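Local coordinates for GCN5-related N-acetyltransferase (Arthrobacter sp., PDB 2R1I), which probably transfers an acetyl group from acetyl-coenzyme A to an amine of a substrate not yet identified, as members of the GNAT family do, at residues 37-41 against 53-58. Numbering follows the deposited sequence.
Sequences AQMLH and GTDELA
Helix segments 37-41 and 54-58 pass each other at 125°, their axes 8.9 Å apart, and come closest at Ala37 and Ala58, whose CA atoms are 5.0 Å apart. The methyl of Ala37 is short enough to lie against the backbone of the other helix: its CB rests 3.5 Å from Ala58 N and also touches Leu57 CB and the methyl of Ala58. On the buried side, Leu57 lays CD1 3.6 Å from Ala37 O, a carbonyl already taken by His41 N, and reaches on to Leu40 CB. At the more exposed edge, Thr54 uses both branches. With OG1 between the backbone N and carbonyl carbon (chi1 63°), its CG2 enters the notch between Gln38 and His41, 3.6 Å from His41 CB, while OG1 shares a water with Gln38 OE1. The bend of Gln38 at chi2 (66°) turns its amide back toward this methyl, OE1 lying nearest; NE2 is bonded to Asp42. The His41 ring reaches the N-cap residue Gly53, where ND1 can bond Pro52 O. Helices 33-47 and 54-64 link strand 26-27 to strand 70-75, as in the GNAT fold; Leu40 packs on Leu82 of strand 81-88, and Leu40 and Leu57 meet Trp92 and Val91 of the second subunit.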
ATOM      1  N   ALA A  37     -10.602  14.601 -12.335  1.00 25.65           N
ATOM      2  CA  ALA A  37     -11.785  13.720 -12.378  1.00 25.59           C
ATOM      3  C   ALA A  37     -12.062  13.227 -13.794  1.00 25.19           C
ATOM      4  O   ALA A  37     -12.240  12.027 -14.027  1.00 26.61           O
ATOM      5  CB  ALA A  37     -13.013  14.424 -11.812  1.00 25.52           C
ATOM      6  N   GLN A  38     -12.049  14.147 -14.741  1.00 25.46           N
ATOM      7  CA  GLN A  38     -12.318  13.827 -16.144  1.00 28.10           C
ATOM      8  C   GLN A  38     -11.224  12.975 -16.766  1.00 28.84           C
ATOM      9  O   GLN A  38     -11.521  12.000 -17.488  1.00 28.30           O
ATOM     10  CB  GLN A  38     -12.475  15.104 -16.954  1.00 29.22           C
ATOM     11  CG  GLN A  38     -12.996  14.899 -18.357  1.00 30.54           C
ATOM     12  CD  GLN A  38     -14.442  14.376 -18.389  1.00 35.82           C
ATOM     13  OE1 GLN A  38     -15.374  15.022 -17.881  1.00 35.55           O
ATOM     14  NE2 GLN A  38     -14.626  13.202 -18.985  1.00 36.32           N
HETATM   15  N   MSE A  39      -9.968  13.283 -16.470  1.00 26.72           N
HETATM   16  CA  MSE A  39      -8.878  12.429 -16.913  1.00 28.49           C
HETATM   17  C   MSE A  39      -8.952  11.001 -16.372  1.00 27.06           C
HETATM   18  O   MSE A  39      -8.746  10.037 -17.146  1.00 29.87           O
HETATM   19  CB  MSE A  39      -7.533  13.044 -16.576  1.00 27.67           C
HETATM   20  CG  MSE A  39      -7.315  14.372 -17.240  1.00 28.42           C
HETATM   21 SE   MSE A  39      -5.648  15.118 -16.625  0.75 28.88          SE
HETATM   22  CE  MSE A  39      -4.565  13.572 -17.429  1.00 22.65           C
ATOM     23  N   LEU A  40      -9.261  10.852 -15.089  1.00 28.28           N
ATOM     24  CA  LEU A  40      -9.371   9.518 -14.478  1.00 26.86           C
ATOM     25  C   LEU A  40     -10.519   8.734 -15.097  1.00 30.50           C
ATOM     26  O   LEU A  40     -10.405   7.529 -15.374  1.00 31.60           O
ATOM     27  CB  LEU A  40      -9.609   9.622 -12.989  1.00 27.11           C
ATOM     28  CG  LEU A  40      -8.439  10.063 -12.103  1.00 27.63           C
ATOM     29  CD1 LEU A  40      -8.860  10.247 -10.679  1.00 29.24           C
ATOM     30  CD2 LEU A  40      -7.247   9.049 -12.219  1.00 30.40           C
ATOM     31  N   HIS A  41     -11.603   9.443 -15.330  1.00 29.91           N
ATOM     32  CA  HIS A  41     -12.775   8.863 -15.983  1.00 29.59           C
ATOM     33  C   HIS A  41     -12.446   8.383 -17.392  1.00 30.10           C
ATOM     34  O   HIS A  41     -12.741   7.220 -17.766  1.00 33.60           O
ATOM     35  CB  HIS A  41     -13.938   9.872 -16.016  1.00 30.77           C
ATOM     36  CG  HIS A  41     -15.218   9.274 -16.512  1.00 34.27           C
ATOM     37  ND1 HIS A  41     -16.153   8.725 -15.662  1.00 35.88           N
ATOM     38  CD2 HIS A  41     -15.691   9.086 -17.769  1.00 31.51           C
ATOM     39  CE1 HIS A  41     -17.160   8.247 -16.372  1.00 37.07           C
ATOM     40  NE2 HIS A  41     -16.903   8.449 -17.650  1.00 31.61           N
ATOM     41  N   GLY A  53     -18.673   8.219 -11.723  1.00 29.44           N
ATOM     42  CA  GLY A  53     -18.885   9.399 -12.501  1.00 29.47           C
ATOM     43  C   GLY A  53     -17.989  10.550 -12.086  1.00 28.88           C
ATOM     44  O   GLY A  53     -17.385  10.531 -11.001  1.00 27.85           O
ATOM     45  N   THR A  54     -17.881  11.543 -12.959  1.00 29.33           N
ATOM     46  CA  THR A  54     -17.002  12.672 -12.694  1.00 29.39           C
ATOM     47  C   THR A  54     -17.525  13.539 -11.525  1.00 30.82           C
ATOM     48  O   THR A  54     -16.722  14.159 -10.864  1.00 31.69           O
ATOM     49  CB  THR A  54     -16.654  13.516 -13.988  1.00 29.84           C
ATOM     50  OG1 THR A  54     -17.842  14.113 -14.526  1.00 28.17           O
ATOM     51  CG2 THR A  54     -16.015  12.685 -15.070  1.00 30.92           C
ATOM     52  N   ASP A  55     -18.830  13.576 -11.234  1.00 28.15           N
ATOM     53  CA  ASP A  55     -19.308  14.326 -10.047  1.00 28.84           C
ATOM     54  C   ASP A  55     -18.707  13.717  -8.765  1.00 28.39           C
ATOM     55  O   ASP A  55     -18.189  14.461  -7.923  1.00 28.92           O
ATOM     56  CB  ASP A  55     -20.841  14.343  -9.932  1.00 31.34           C
ATOM     57  CG  ASP A  55     -21.490  15.333 -10.871  1.00 33.96           C
ATOM     58  OD1 ASP A  55     -20.765  16.081 -11.561  1.00 41.78           O
ATOM     59  OD2 ASP A  55     -22.750  15.390 -10.922  1.00 40.01           O
ATOM     60  N   GLU A  56     -18.789  12.390  -8.634  1.00 28.77           N
ATOM     61  CA  GLU A  56     -18.238  11.663  -7.481  1.00 28.87           C
ATOM     62  C   GLU A  56     -16.717  11.832  -7.363  1.00 28.20           C
ATOM     63  O   GLU A  56     -16.177  12.131  -6.253  1.00 27.43           O
ATOM     64  CB  GLU A  56     -18.590  10.174  -7.509  1.00 28.90           C
ATOM     65  CG  GLU A  56     -18.021   9.402  -6.345  1.00 32.30           C
ATOM     66  CD  GLU A  56     -18.277   7.895  -6.420  1.00 38.37           C
ATOM     67  OE1 GLU A  56     -19.283   7.523  -7.051  1.00 42.13           O
ATOM     68  OE2 GLU A  56     -17.422   7.100  -5.880  1.00 44.96           O
ATOM     69  N   LEU A  57     -16.030  11.648  -8.487  1.00 28.22           N
ATOM     70  CA  LEU A  57     -14.557  11.747  -8.504  1.00 28.67           C
ATOM     71  C   LEU A  57     -14.126  13.163  -8.157  1.00 27.19           C
ATOM     72  O   LEU A  57     -13.198  13.347  -7.360  1.00 24.37           O
ATOM     73  CB  LEU A  57     -13.972  11.326  -9.884  1.00 26.92           C
ATOM     74  CG  LEU A  57     -14.016   9.843 -10.222  1.00 28.48           C
ATOM     75  CD1 LEU A  57     -13.637   9.662 -11.656  1.00 25.81           C
ATOM     76  CD2 LEU A  57     -13.093   9.022  -9.323  1.00 27.67           C
ATOM     77  N   ALA A  58     -14.746  14.149  -8.786  1.00 27.36           N
ATOM     78  CA  ALA A  58     -14.414  15.567  -8.525  1.00 26.32           C
ATOM     79  C   ALA A  58     -14.604  15.934  -7.048  1.00 27.18           C
ATOM     80  O   ALA A  58     -13.793  16.617  -6.492  1.00 26.33           O
ATOM     81  CB  ALA A  58     -15.205  16.507  -9.408  1.00 30.08           C
TER
HETATM   82  O   HOH W   1     -17.971  15.033 -17.014  1.00 38.80           O